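Local coordinates for protein regulator of nonsense transcripts 2 (Homo sapiens, PDB 4CEM) that takes part in nonsense-mediated mRNA decay as UPF2, its first MIF4G domain being a helical module that probably acts as a scaffold, at residues R47-I52 with N78-S83; D37-E42 with L112-Y117; H250-H255 with N307-P312; S194-C199 with Q298-L303. All coordinates share one frame; numbering follows the deposited sequence.

Contact 1. Residues R47-I52 with N78-S83; sequences RLDSSI and NGLNLS. Unlike the reference sequence in segment 47-52: Ile-52 (reference Leu).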
loop_
_atom_site.group_PDB
_atom_site.type_symbol
_atom_site.label_atom_id
_atom_site.label_comp_id
_atom_site.label_asym_id
_atom_site.label_seq_id
_atom_site.Cartn_x
_atom_site.Cartn_y
_atom_site.Cartn_z
ATOM N N ARG A 47 1.287 22.207 -31.001
ATOM C CA ARG A 47 2.137 21.328 -31.793
ATOM C C ARG A 47 2.026 19.857 -31.429
ATOM O O ARG A 47 2.575 19.018 -32.131
ATOM C CB ARG A 47 3.593 21.741 -31.667
ATOM C CG ARG A 47 3.872 23.161 -32.102
ATOM C CD ARG A 47 5.359 23.335 -32.345
ATOM N NE ARG A 47 5.864 24.569 -31.757
ATOM C CZ ARG A 47 7.152 24.836 -31.538
ATOM N NH1 ARG A 47 8.100 23.954 -31.863
ATOM N NH2 ARG A 47 7.495 26.004 -30.998
ATOM N N LEU A 48 1.365 19.537 -30.321
ATOM C CA LEU A 48 1.065 18.146 -30.016
ATOM C C LEU A 48 -0.272 17.872 -30.678
ATOM O O LEU A 48 -0.988 18.814 -31.034
ATOM C CB LEU A 48 1.016 17.911 -28.506
ATOM C CG LEU A 48 2.277 18.325 -27.728
ATOM C CD1 LEU A 48 2.119 17.991 -26.258
ATOM C CD2 LEU A 48 3.538 17.674 -28.284
ATOM N N ASP A 49 -0.620 16.605 -30.869
ATOM C CA ASP A 49 -1.825 16.306 -31.627
ATOM C C ASP A 49 -3.016 15.978 -30.724
ATOM O O ASP A 49 -2.890 15.234 -29.753
ATOM C CB ASP A 49 -1.558 15.224 -32.684
ATOM C CG ASP A 49 -1.956 13.864 -32.239
ATOM O OD1 ASP A 49 -1.503 13.456 -31.150
ATOM O OD2 ASP A 49 -2.715 13.201 -32.976
ATOM N N SER A 50 -4.166 16.557 -31.068
ATOM C CA SER A 50 -5.406 16.405 -30.305
ATOM C C SER A 50 -6.344 15.356 -30.886
ATOM O O SER A 50 -7.507 15.305 -30.499
ATOM C CB SER A 50 -6.167 17.730 -30.289
ATOM O OG SER A 50 -5.287 18.817 -30.137
ATOM N N SER A 51 -5.866 14.525 -31.805
ATOM C CA SER A 51 -6.776 13.642 -32.511
ATOM C C SER A 51 -7.546 12.816 -31.485
ATOM O O SER A 51 -6.983 12.416 -30.469
ATOM C CB SER A 51 -6.039 12.746 -33.522
ATOM O OG SER A 51 -5.791 11.460 -32.998
ATOM N N ILE A 52 -8.836 12.604 -31.742
ATOM C CA ILE A 52 -9.684 11.781 -30.886
ATOM C C ILE A 52 -9.222 10.340 -30.943
ATOM O O ILE A 52 -9.172 9.674 -29.912
ATOM C CB ILE A 52 -11.192 11.882 -31.267
ATOM C CG1 ILE A 52 -11.803 13.141 -30.648
ATOM C CG2 ILE A 52 -11.988 10.664 -30.790
ATOM C CD1 ILE A 52 -13.299 13.265 -30.847
ATOM N N ASN A 78 4.084 12.004 -24.674
ATOM C CA ASN A 78 4.741 13.253 -25.049
ATOM C C ASN A 78 4.273 13.849 -26.368
ATOM O O ASN A 78 4.486 15.041 -26.613
ATOM C CB ASN A 78 6.264 13.118 -25.021
ATOM C CG ASN A 78 6.816 13.133 -23.599
ATOM O OD1 ASN A 78 6.463 14.004 -22.793
ATOM N ND2 ASN A 78 7.669 12.159 -23.278
ATOM N N GLY A 79 3.634 13.035 -27.206
ATOM C CA GLY A 79 3.159 13.487 -28.514
ATOM C C GLY A 79 1.699 13.920 -28.574
ATOM O O GLY A 79 1.276 14.547 -29.547
ATOM N N LEU A 80 0.937 13.585 -27.536
ATOM C CA LEU A 80 -0.492 13.839 -27.493
ATOM C C LEU A 80 -0.830 15.134 -26.757
ATOM O O LEU A 80 -0.163 15.508 -25.799
ATOM C CB LEU A 80 -1.201 12.690 -26.776
ATOM C CG LEU A 80 -1.059 11.266 -27.296
ATOM C CD1 LEU A 80 -1.883 10.332 -26.433
ATOM C CD2 LEU A 80 -1.518 11.175 -28.738
ATOM N N ASN A 81 -1.884 15.807 -27.207
ATOM C CA ASN A 81 -2.497 16.891 -26.442
ATOM C C ASN A 81 -3.682 16.306 -25.700
ATOM O O ASN A 81 -4.747 16.126 -26.277
ATOM C CB ASN A 81 -2.945 18.041 -27.354
ATOM C CG ASN A 81 -3.546 19.206 -26.582
ATOM O OD1 ASN A 81 -3.980 19.060 -25.441
ATOM N ND2 ASN A 81 -3.558 20.374 -27.203
ATOM N N LEU A 82 -3.487 16.015 -24.420
ATOM C CA LEU A 82 -4.509 15.359 -23.603
ATOM C C LEU A 82 -5.362 16.363 -22.817
ATOM O O LEU A 82 -6.118 15.967 -21.932
ATOM C CB LEU A 82 -3.844 14.339 -22.662
ATOM C CG LEU A 82 -3.358 13.035 -23.320
ATOM C CD1 LEU A 82 -2.170 12.448 -22.576
ATOM C CD2 LEU A 82 -4.471 11.999 -23.414
ATOM N N SER A 83 -5.255 17.649 -23.166
ATOM C CA SER A 83 -5.998 18.723 -22.498
ATOM C C SER A 83 -7.471 18.423 -22.258
ATOM O O SER A 83 -7.995 18.763 -21.201
ATOM C CB SER A 83 -5.908 20.025 -23.288
ATOM O OG SER A 83 -4.658 20.655 -23.091
#
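Leu-48 has its CG anti to its own carbonyl carbon (chi1 -56°), which sets CG toward the chain of Asn-78 to Leu-80, where CB and the two methyls meet the carbonyls, while Asn-81 holds CG anti to its backbone N (chi1 -178°). Between them the two backbones form a single parallel beta bridge, Asp-49 facing Leu-80, in a domain otherwise built of helices. Asp-49 N gives its proton to Gly-79 O at 3.1 Å, and Asp-49 O takes one from Asn-81 N at 2.8 Å; both bonds are almost straight, though the second donor stands above the carbonyl plane. A branched apolar chain suits position 48 because its two methyls spread over the backbone of the turn, CD2 near Asn-78 O and CD1 near Leu-80 O, and CD1 also packs on Arg-116 of helix 103-116. An alanine here keeps CB over Gly-79 O but removes CG and both methyls, and would probably leave a gap between the Asn-78 and Leu-80 carbonyls and Arg-116. The side chains of Asp-49 and Leu-80 run side by side, and Leu-80 continues onto Phe-58 of helix 52-61. Ser-51, the N-cap of that helix, bonds Lys-54 N through OG. Asn-81 suits a turn: beyond the CB that meets Ser-50 OG at 3.7 Å, its amide makes an Asx turn, with OD1 accepting from Ser-83 N at 3.0 Å in the plane of the amide carbonyl.

Contact 2. Residues D37-E42 with L112-Y117; sequences DSRPEE and LFHQRY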
loop_
_atom_site.group_PDB
_atom_site.type_symbol
_atom_site.label_atom_id
_atom_site.label_comp_id
_atom_site.label_asym_id
_atom_site.label_seq_id
_atom_site.Cartn_x
_atom_site.Cartn_y
_atom_site.Cartn_z
ATOM N N ASP A 37 4.739 26.414 -11.732
ATOM C CA ASP A 37 5.402 27.574 -12.308
ATOM C C ASP A 37 5.941 27.324 -13.713
ATOM O O ASP A 37 6.241 28.280 -14.419
ATOM C CB ASP A 37 6.520 28.063 -11.385
ATOM C CG ASP A 37 6.022 28.365 -9.980
ATOM O OD1 ASP A 37 5.022 29.105 -9.844
ATOM O OD2 ASP A 37 6.629 27.848 -9.015
ATOM N N SER A 38 6.060 26.061 -14.126
ATOM C CA SER A 38 6.558 25.755 -15.467
ATOM C C SER A 38 5.777 24.654 -16.212
ATOM O O SER A 38 6.373 23.749 -16.795
ATOM C CB SER A 38 8.048 25.400 -15.403
ATOM O OG SER A 38 8.237 24.055 -15.013
ATOM N N ARG A 39 4.450 24.745 -16.210
ATOM C CA ARG A 39 3.652 23.981 -17.158
ATOM C C ARG A 39 3.759 24.669 -18.519
ATOM O O ARG A 39 3.973 25.882 -18.579
ATOM C CB ARG A 39 2.195 23.879 -16.699
ATOM C CG ARG A 39 2.042 23.100 -15.407
ATOM C CD ARG A 39 0.673 22.478 -15.275
ATOM N NE ARG A 39 0.587 21.508 -14.177
ATOM C CZ ARG A 39 0.268 21.794 -12.911
ATOM N NH1 ARG A 39 0.025 23.048 -12.524
ATOM N NH2 ARG A 39 0.190 20.813 -12.015
ATOM N N PRO A 40 3.632 23.906 -19.618
ATOM C CA PRO A 40 3.754 24.534 -20.939
ATOM C C PRO A 40 2.527 25.376 -21.294
ATOM O O PRO A 40 1.518 25.316 -20.598
ATOM C CB PRO A 40 3.886 23.338 -21.896
ATOM C CG PRO A 40 4.035 22.122 -21.030
ATOM C CD PRO A 40 3.391 22.461 -19.726
ATOM N N GLU A 41 2.612 26.145 -22.376
ATOM C CA GLU A 41 1.521 27.053 -22.753
ATOM C C GLU A 41 0.854 26.687 -24.078
ATOM O O GLU A 41 1.323 25.811 -24.810
ATOM C CB GLU A 41 1.975 28.522 -22.769
ATOM C CG GLU A 41 3.455 28.779 -22.510
ATOM C CD GLU A 41 3.686 30.073 -21.748
ATOM O OE1 GLU A 41 3.104 30.228 -20.649
ATOM O OE2 GLU A 41 4.451 30.932 -22.240
ATOM N N GLU A 42 -0.267 27.359 -24.336
ATOM C CA GLU A 42 -1.025 27.261 -25.583
ATOM C C GLU A 42 -0.175 26.836 -26.781
ATOM O O GLU A 42 -0.450 25.807 -27.397
ATOM C CB GLU A 42 -1.715 28.615 -25.850
ATOM C CG GLU A 42 -2.232 28.867 -27.266
ATOM C CD GLU A 42 -3.431 28.010 -27.634
ATOM O OE1 GLU A 42 -3.309 26.764 -27.634
ATOM O OE2 GLU A 42 -4.496 28.589 -27.943
ATOM N N LEU A 112 3.978 12.741 -15.060
ATOM C CA LEU A 112 4.046 13.428 -16.352
ATOM C C LEU A 112 2.734 14.186 -16.618
ATOM O O LEU A 112 2.754 15.310 -17.112
ATOM C CB LEU A 112 4.352 12.454 -17.489
ATOM C CG LEU A 112 5.683 11.695 -17.470
ATOM C CD1 LEU A 112 5.707 10.686 -18.608
ATOM C CD2 LEU A 112 6.865 12.645 -17.570
ATOM N N PHE A 113 1.605 13.576 -16.276
ATOM C CA PHE A 113 0.298 14.243 -16.376
ATOM C C PHE A 113 0.274 15.481 -15.498
ATOM O O PHE A 113 0.004 16.583 -15.962
ATOM C CB PHE A 113 -0.839 13.307 -15.940
ATOM C CG PHE A 113 -1.462 12.530 -17.067
ATOM C CD1 PHE A 113 -2.381 13.136 -17.920
ATOM C CD2 PHE A 113 -1.144 11.195 -17.274
ATOM C CE1 PHE A 113 -2.967 12.428 -18.954
ATOM C CE2 PHE A 113 -1.726 10.481 -18.309
ATOM C CZ PHE A 113 -2.639 11.098 -19.150
ATOM N N HIS A 114 0.573 15.278 -14.221
ATOM C CA HIS A 114 0.562 16.357 -13.244
ATOM C C HIS A 114 1.441 17.495 -13.650
ATOM O O HIS A 114 1.050 18.641 -13.514
ATOM C CB HIS A 114 1.000 15.839 -11.886
ATOM C CG HIS A 114 1.167 16.923 -10.850
ATOM N ND1 HIS A 114 0.140 17.671 -10.418
ATOM C CD2 HIS A 114 2.297 17.363 -10.160
ATOM C CE1 HIS A 114 0.586 18.549 -9.501
ATOM N NE2 HIS A 114 1.910 18.356 -9.346
ATOM N N GLN A 115 2.629 17.190 -14.171
ATOM C CA GLN A 115 3.596 18.229 -14.541
ATOM C C GLN A 115 3.194 18.984 -15.809
ATOM O O GLN A 115 3.659 20.104 -16.038
ATOM C CB GLN A 115 5.011 17.649 -14.689
ATOM C CG GLN A 115 5.671 17.279 -13.364
ATOM C CD GLN A 115 6.840 16.312 -13.523
ATOM O OE1 GLN A 115 7.664 16.461 -14.421
ATOM N NE2 GLN A 115 6.920 15.327 -12.640
ATOM N N ARG A 116 2.341 18.382 -16.631
ATOM C CA ARG A 116 1.886 19.037 -17.851
ATOM C C ARG A 116 0.524 19.727 -17.702
ATOM O O ARG A 116 0.332 20.797 -18.271
ATOM C CB ARG A 116 1.838 18.041 -19.003
ATOM C CG ARG A 116 1.658 18.702 -20.359
ATOM C CD ARG A 116 2.035 17.759 -21.485
ATOM N NE ARG A 116 3.478 17.713 -21.716
ATOM C CZ ARG A 116 4.061 16.998 -22.678
ATOM N NH1 ARG A 116 3.335 16.252 -23.511
ATOM N NH2 ARG A 116 5.381 17.024 -22.814
ATOM N N TYR A 117 -0.386 19.124 -16.931
ATOM C CA TYR A 117 -1.788 19.555 -16.849
ATOM C C TYR A 117 -2.279 19.894 -15.434
ATOM O O TYR A 117 -2.375 19.017 -14.573
ATOM C CB TYR A 117 -2.692 18.454 -17.403
ATOM C CG TYR A 117 -2.317 17.984 -18.788
ATOM C CD1 TYR A 117 -2.704 18.702 -19.916
ATOM C CD2 TYR A 117 -1.600 16.811 -18.976
ATOM C CE1 TYR A 117 -2.376 18.268 -21.190
ATOM C CE2 TYR A 117 -1.270 16.374 -20.248
ATOM C CZ TYR A 117 -1.660 17.108 -21.346
ATOM O OH TYR A 117 -1.333 16.683 -22.602
#
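Arg-39 grips a single atom, His-114 O, with two nitrogens set side-on: NE at 3.0 Å and NH2 at 2.8 Å, the oxygen lying in the guanidinium plane. NH2 also sits over one face of the His-114 ring, 3.4 Å from CE1, but the guanidinium and ring planes are 84° apart, so the two groups are not stacked. The chain of Arg-39 is extended from CG to NE and passes two further carbonyls, with CG 3.5 Å from Gln-115 O and CD 3.5 Å from Arg-116 O. Pro-40 follows with CD 3.8 Å from Arg-116 O. An alanine in place of Arg-39 would probably leave His-114 O without these two donors and the linker less firmly held to this turn. In the next shell, His-114 NE2 bonds Asn-32 O and Gln-115 NE2 bonds Asn-32 OD1, fixing both side chains against the end of helix 6-33. Tyr-117 OH in turn bonds Leu-82 N. A long cationic side chain suits a helix C terminus, whose carbonyls would probably attract its charge. Such side-chain-to-backbone hydrogen bonding at a helix C terminus fastens the linker between helices 6-33 and 42-46 to the last turn of helix 103-116 in this all-helical domain.

Contact 3. Residues H250-H255 with N307-P312; sequences HLKRDH and NMPDLP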
loop_
_atom_site.group_PDB
_atom_site.type_symbol
_atom_site.label_atom_id
_atom_site.label_comp_id
_atom_site.label_asym_id
_atom_site.label_seq_id
_atom_site.Cartn_x
_atom_site.Cartn_y
_atom_site.Cartn_z
ATOM N N HIS A 250 -6.844 -10.843 18.776
ATOM C CA HIS A 250 -7.316 -11.924 17.907
ATOM C C HIS A 250 -6.327 -13.068 17.824
ATOM O O HIS A 250 -6.715 -14.199 17.527
ATOM C CB HIS A 250 -7.660 -11.358 16.522
ATOM C CG HIS A 250 -8.276 -12.360 15.559
ATOM N ND1 HIS A 250 -9.182 -13.278 15.940
ATOM C CD2 HIS A 250 -8.102 -12.529 14.182
ATOM C CE1 HIS A 250 -9.553 -14.013 14.869
ATOM N NE2 HIS A 250 -8.891 -13.552 13.797
ATOM N N LEU A 251 -5.048 -12.803 18.098
ATOM C CA LEU A 251 -4.042 -13.870 18.149
ATOM C C LEU A 251 -4.124 -14.666 19.454
ATOM O O LEU A 251 -3.970 -15.892 19.445
ATOM C CB LEU A 251 -2.630 -13.300 17.984
ATOM C CG LEU A 251 -1.514 -14.343 17.841
ATOM C CD1 LEU A 251 -1.592 -15.030 16.488
ATOM C CD2 LEU A 251 -0.146 -13.709 18.039
ATOM N N LYS A 252 -4.340 -13.965 20.569
ATOM C CA LYS A 252 -4.470 -14.614 21.877
ATOM C C LYS A 252 -5.721 -15.478 21.918
ATOM O O LYS A 252 -5.637 -16.677 22.173
ATOM C CB LYS A 252 -4.515 -13.592 23.021
ATOM C CG LYS A 252 -3.176 -12.953 23.356
ATOM C CD LYS A 252 -3.195 -12.346 24.752
ATOM C CE LYS A 252 -2.162 -11.239 24.921
ATOM N NZ LYS A 252 -2.640 -9.931 24.391
ATOM N N ARG A 253 -6.875 -14.868 21.660
ATOM C CA ARG A 253 -8.129 -15.618 21.575
ATOM C C ARG A 253 -7.914 -16.938 20.839
ATOM O O ARG A 253 -8.151 -18.009 21.394
ATOM C CB ARG A 253 -9.225 -14.809 20.868
ATOM C CG ARG A 253 -10.182 -14.077 21.798
ATOM C CD ARG A 253 -11.582 -13.963 21.202
ATOM N NE ARG A 253 -11.679 -12.980 20.114
ATOM C CZ ARG A 253 -11.612 -13.245 18.803
ATOM N NH1 ARG A 253 -11.432 -14.484 18.345
ATOM N NH2 ARG A 253 -11.724 -12.247 17.928
ATOM N N ASP A 254 -7.434 -16.854 19.605
ATOM C CA ASP A 254 -7.248 -18.041 18.776
ATOM C C ASP A 254 -6.168 -18.996 19.295
ATOM O O ASP A 254 -6.146 -20.159 18.900
ATOM C CB ASP A 254 -6.952 -17.646 17.326
ATOM C CG ASP A 254 -8.123 -16.943 16.666
ATOM O OD1 ASP A 254 -8.899 -16.278 17.387
ATOM O OD2 ASP A 254 -8.274 -17.056 15.431
ATOM N N HIS A 255 -5.277 -18.525 20.165
ATOM C CA HIS A 255 -4.334 -19.426 20.837
ATOM C C HIS A 255 -5.058 -20.263 21.862
ATOM O O HIS A 255 -4.978 -21.493 21.833
ATOM C CB HIS A 255 -3.179 -18.658 21.483
ATOM C CG HIS A 255 -2.031 -19.543 21.932
ATOM N ND1 HIS A 255 -1.312 -20.530 21.251
ATOM C CD2 HIS A 255 -1.516 -19.489 23.176
ATOM C CE1 HIS A 255 -0.391 -21.022 22.108
ATOM N NE2 HIS A 255 -0.515 -20.387 23.286
ATOM N N ASN A 307 6.946 -5.825 20.440
ATOM C CA ASN A 307 7.175 -7.211 20.858
ATOM C C ASN A 307 5.901 -8.023 20.646
ATOM O O ASN A 307 4.796 -7.474 20.645
ATOM C CB ASN A 307 7.617 -7.296 22.328
ATOM C CG ASN A 307 9.112 -7.090 22.508
ATOM O OD1 ASN A 307 9.922 -7.605 21.734
ATOM N ND2 ASN A 307 9.489 -6.348 23.548
HETATM N N MSE A 308 6.063 -9.328 20.460
HETATM C CA MSE A 308 4.922 -10.233 20.382
HETATM C C MSE A 308 4.485 -10.577 21.777
HETATM O O MSE A 308 5.331 -10.750 22.659
HETATM C CB MSE A 308 5.315 -11.535 19.700
HETATM C CG MSE A 308 4.144 -12.150 18.932
HETATM SE SE MSE A 308 3.931 -11.222 17.207
HETATM C CE MSE A 308 5.831 -11.465 16.744
ATOM N N PRO A 309 3.164 -10.685 22.012
ATOM C CA PRO A 309 2.752 -11.238 23.300
ATOM C C PRO A 309 3.205 -12.685 23.426
ATOM O O PRO A 309 3.449 -13.349 22.411
ATOM C CB PRO A 309 1.225 -11.152 23.248
ATOM C CG PRO A 309 0.904 -11.112 21.793
ATOM C CD PRO A 309 1.999 -10.279 21.207
ATOM N N ASP A 310 3.311 -13.165 24.659
ATOM C CA ASP A 310 3.886 -14.483 24.902
ATOM C C ASP A 310 2.819 -15.574 24.824
ATOM O O ASP A 310 1.728 -15.424 25.377
ATOM C CB ASP A 310 4.609 -14.516 26.254
ATOM C CG ASP A 310 5.903 -15.300 26.198
ATOM O OD1 ASP A 310 5.977 -16.275 25.418
ATOM O OD2 ASP A 310 6.851 -14.934 26.920
ATOM N N LEU A 311 3.152 -16.666 24.137
ATOM C CA LEU A 311 2.203 -17.742 23.848
ATOM C C LEU A 311 2.662 -19.051 24.511
ATOM O O LEU A 311 3.496 -19.766 23.948
ATOM C CB LEU A 311 2.084 -17.919 22.333
ATOM C CG LEU A 311 1.732 -16.648 21.547
ATOM C CD1 LEU A 311 1.916 -16.863 20.051
ATOM C CD2 LEU A 311 0.314 -16.191 21.859
ATOM N N PRO A 312 2.111 -19.369 25.706
ATOM C CA PRO A 312 2.573 -20.462 26.578
ATOM C C PRO A 312 3.221 -21.661 25.871
ATOM O O PRO A 312 2.579 -22.337 25.065
ATOM C CB PRO A 312 1.290 -20.883 27.299
ATOM C CG PRO A 312 0.500 -19.619 27.408
ATOM C CD PRO A 312 0.919 -18.707 26.280
#
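His-255 and Leu-311 make a CH-pi contact: Leu-311 CB lies over one face of the imidazole, 4.0 Å from the ring centroid and 21° off the ring normal, displaced toward the rim. The chi1 torsion of His-255 (-168°) sets CG anti to the backbone N, on the side of the extended chain. Leu-311 CD2 touches the same ring, 4.0 Å from His-255 CD2. Pro-312 adds its CD, 3.7 Å from His-255 NE2. A flat imidazole suits this place because its face receives Leu-311 CB, while Pro-312 CD approaches NE2.

Purely apolar packing comes from Leu-251, one helical turn before His-255 and therefore on the same side of the helix. Its CD2 meets Leu-311 CD1 at 4.3 Å. Both leucines also rest on helix 283-303, Leu-251 on Leu-293 and Leu-311 on Leu-294, so Leu-311 fills the angle between two helices.

Lysine contributes through its hydrocarbon part alone: Lys-252 crosses Pro-309 and puts CE 3.8 Å from Pro-309 CB. Its chain bends only at the last torsion (chi4 82°), which turns NZ off the line of the methylenes. The two prolines, having no N-H to donate, suit an irregular chain.

No hydrogen bond spans the contact. This is the packing of an extended segment on the surface of a helical domain: the last modelled residues, after helix 283-303, run over helix 230-259, held by leucine, proline and histidine side chains.

Contact 4. Residues S194-C199 with Q298-L303; sequences SFCRHC and QSLADL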
loop_
_atom_site.group_PDB
_atom_site.type_symbol
_atom_site.label_atom_id
_atom_site.label_comp_id
_atom_site.label_asym_id
_atom_site.label_seq_id
_atom_site.Cartn_x
_atom_site.Cartn_y
_atom_site.Cartn_z
ATOM N N SER A 194 1.264 -4.607 3.654
ATOM C CA SER A 194 1.752 -4.056 2.386
ATOM C C SER A 194 1.938 -2.549 2.509
ATOM O O SER A 194 3.003 -2.021 2.208
ATOM C CB SER A 194 0.786 -4.379 1.237
ATOM O OG SER A 194 1.046 -3.577 0.090
ATOM N N PHE A 195 0.902 -1.863 2.972
ATOM C CA PHE A 195 0.975 -0.425 3.188
ATOM C C PHE A 195 2.166 -0.037 4.065
ATOM O O PHE A 195 2.888 0.917 3.766
ATOM C CB PHE A 195 -0.306 0.069 3.848
ATOM C CG PHE A 195 -0.236 1.496 4.294
ATOM C CD1 PHE A 195 -0.395 2.525 3.383
ATOM C CD2 PHE A 195 -0.001 1.812 5.625
ATOM C CE1 PHE A 195 -0.328 3.845 3.789
ATOM C CE2 PHE A 195 0.069 3.129 6.039
ATOM C CZ PHE A 195 -0.095 4.148 5.117
ATOM N N CYS A 196 2.346 -0.769 5.160
ATOM C CA CYS A 196 3.445 -0.516 6.073
ATOM C C CYS A 196 4.764 -0.783 5.366
ATOM O O CYS A 196 5.624 0.089 5.299
ATOM C CB CYS A 196 3.315 -1.371 7.342
ATOM S SG CYS A 196 2.103 -0.714 8.518
ATOM N N ARG A 197 4.903 -1.986 4.825
ATOM C CA ARG A 197 6.094 -2.364 4.073
ATOM C C ARG A 197 6.549 -1.270 3.096
ATOM O O ARG A 197 7.710 -0.884 3.098
ATOM C CB ARG A 197 5.842 -3.688 3.332
ATOM C CG ARG A 197 6.845 -4.010 2.227
ATOM C CD ARG A 197 6.931 -5.500 1.917
ATOM N NE ARG A 197 7.295 -6.273 3.111
ATOM C CZ ARG A 197 6.489 -7.095 3.791
ATOM N NH1 ARG A 197 5.229 -7.319 3.410
ATOM N NH2 ARG A 197 6.959 -7.717 4.871
ATOM N N HIS A 198 5.627 -0.763 2.283
ATOM C CA HIS A 198 5.976 0.140 1.188
ATOM C C HIS A 198 6.065 1.579 1.579
ATOM O O HIS A 198 6.990 2.256 1.154
ATOM C CB HIS A 198 5.004 -0.029 0.024
ATOM C CG HIS A 198 5.175 -1.339 -0.716
ATOM N ND1 HIS A 198 6.121 -1.515 -1.658
ATOM C CD2 HIS A 198 4.500 -2.557 -0.602
ATOM C CE1 HIS A 198 6.052 -2.776 -2.130
ATOM N NE2 HIS A 198 5.059 -3.411 -1.483
ATOM N N CYS A 199 5.125 2.062 2.392
ATOM C CA CYS A 199 4.973 3.507 2.644
ATOM C C CYS A 199 5.045 3.939 4.115
ATOM O O CYS A 199 5.063 5.143 4.408
ATOM C CB CYS A 199 3.648 3.983 2.045
ATOM S SG CYS A 199 3.424 3.490 0.314
ATOM N N GLN A 298 3.670 -11.483 13.506
ATOM C CA GLN A 298 5.118 -11.330 13.613
ATOM C C GLN A 298 5.613 -10.317 12.598
ATOM O O GLN A 298 6.421 -9.439 12.911
ATOM C CB GLN A 298 5.814 -12.667 13.370
ATOM C CG GLN A 298 5.554 -13.725 14.436
ATOM C CD GLN A 298 5.969 -15.113 13.993
ATOM O OE1 GLN A 298 5.678 -15.541 12.876
ATOM N NE2 GLN A 298 6.655 -15.824 14.871
ATOM N N SER A 299 5.106 -10.452 11.381
ATOM C CA SER A 299 5.481 -9.588 10.284
ATOM C C SER A 299 5.224 -8.114 10.608
ATOM O O SER A 299 6.061 -7.262 10.318
ATOM C CB SER A 299 4.718 -10.007 9.029
ATOM O OG SER A 299 5.213 -9.334 7.893
ATOM N N LEU A 300 4.085 -7.829 11.236
ATOM C CA LEU A 300 3.662 -6.455 11.521
ATOM C C LEU A 300 4.253 -5.907 12.825
ATOM O O LEU A 300 4.442 -4.697 12.976
ATOM C CB LEU A 300 2.129 -6.384 11.577
ATOM C CG LEU A 300 1.500 -4.997 11.778
ATOM C CD1 LEU A 300 1.915 -4.067 10.653
ATOM C CD2 LEU A 300 -0.014 -5.088 11.869
ATOM N N ALA A 301 4.511 -6.790 13.779
ATOM C CA ALA A 301 5.174 -6.404 15.025
ATOM C C ALA A 301 6.553 -5.834 14.711
ATOM O O ALA A 301 6.998 -4.864 15.314
ATOM C CB ALA A 301 5.302 -7.611 15.945
ATOM N N ASP A 302 7.224 -6.461 13.755
ATOM C CA ASP A 302 8.522 -6.004 13.318
ATOM C C ASP A 302 8.440 -4.608 12.708
ATOM O O ASP A 302 9.138 -3.690 13.150
ATOM C CB ASP A 302 9.108 -6.966 12.301
ATOM C CG ASP A 302 10.457 -6.522 11.831
ATOM O OD1 ASP A 302 10.517 -5.548 11.045
ATOM O OD2 ASP A 302 11.455 -7.131 12.267
ATOM N N LEU A 303 7.593 -4.466 11.692
ATOM C CA LEU A 303 7.399 -3.187 11.014
ATOM C C LEU A 303 7.086 -2.082 12.034
ATOM O O LEU A 303 7.614 -0.978 11.946
ATOM C CB LEU A 303 6.294 -3.312 9.954
ATOM C CG LEU A 303 6.633 -4.096 8.669
ATOM C CD1 LEU A 303 5.427 -4.836 8.109
ATOM C CD2 LEU A 303 7.236 -3.200 7.589
#
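Helix 194-199 and helix 298-303 run in roughly the same direction, their axes 36° apart and 10.3 Å from each other at closest approach, and the nearest CA atoms are those of Cys-196 and Leu-303, 6.9 Å apart. Leu-303 does most of the touching. It forks over the other helix: CD1 comes 4.1 Å from Cys-196 CB, whereas CD2 rests on the backbone, 3.8 Å from Arg-197 CA. A branched aliphatic end suits this site, since it can cover a side chain and the main chain beside it at once. Cys-196 is small enough to admit it. With SG anti to the carbonyl carbon (chi1 -78°), its sulphur is placed 4.0 Å from Leu-300 CD1.

Helix-on-helix packing of this kind builds the MIF4G domain, a stack of helices with no strands, and here helix 230-259 completes the apolar interior: Cys-196 touches Leu-240, while Leu-300 lies on Tyr-243 and Leu-247. Ile-193, in the helix turn before Cys-196, meets Leu-303 and Ser-299.

Toward the exposed side the character becomes polar. Arg-197 is bent at chi3, and its guanidinium approaches Ser-299 edge-on, with OG near the plane of the group. Serine suits this border as a short polar residue that leaves room for the arginine head. At 3.8 Å, Arg-197 NH2 to Ser-299 OG is a loose approach and not a hydrogen bond.

In the fold
Following the chain from its N terminus, contact 2 opens first, in the linker after helix 6-33, and closes at the end of helix 103-116. Contact 1 is nested inside that loop, joining the linker before helix 52-61 to the end of helix 70-79. The two touch through Arg-116, which meets Leu-48 and Asn-78. Contact 4 opens next and ties helix 189-204 to helix 283-303. It crosses contact 3, which ties helix 230-259 to the chain after helix 283-303, and the two touch through Met-308 and Gln-298. Contacts 1 and 3 lie on opposite sides of the chain's centre, their own centres about 58 Å apart, with contact 4 nearer the middle.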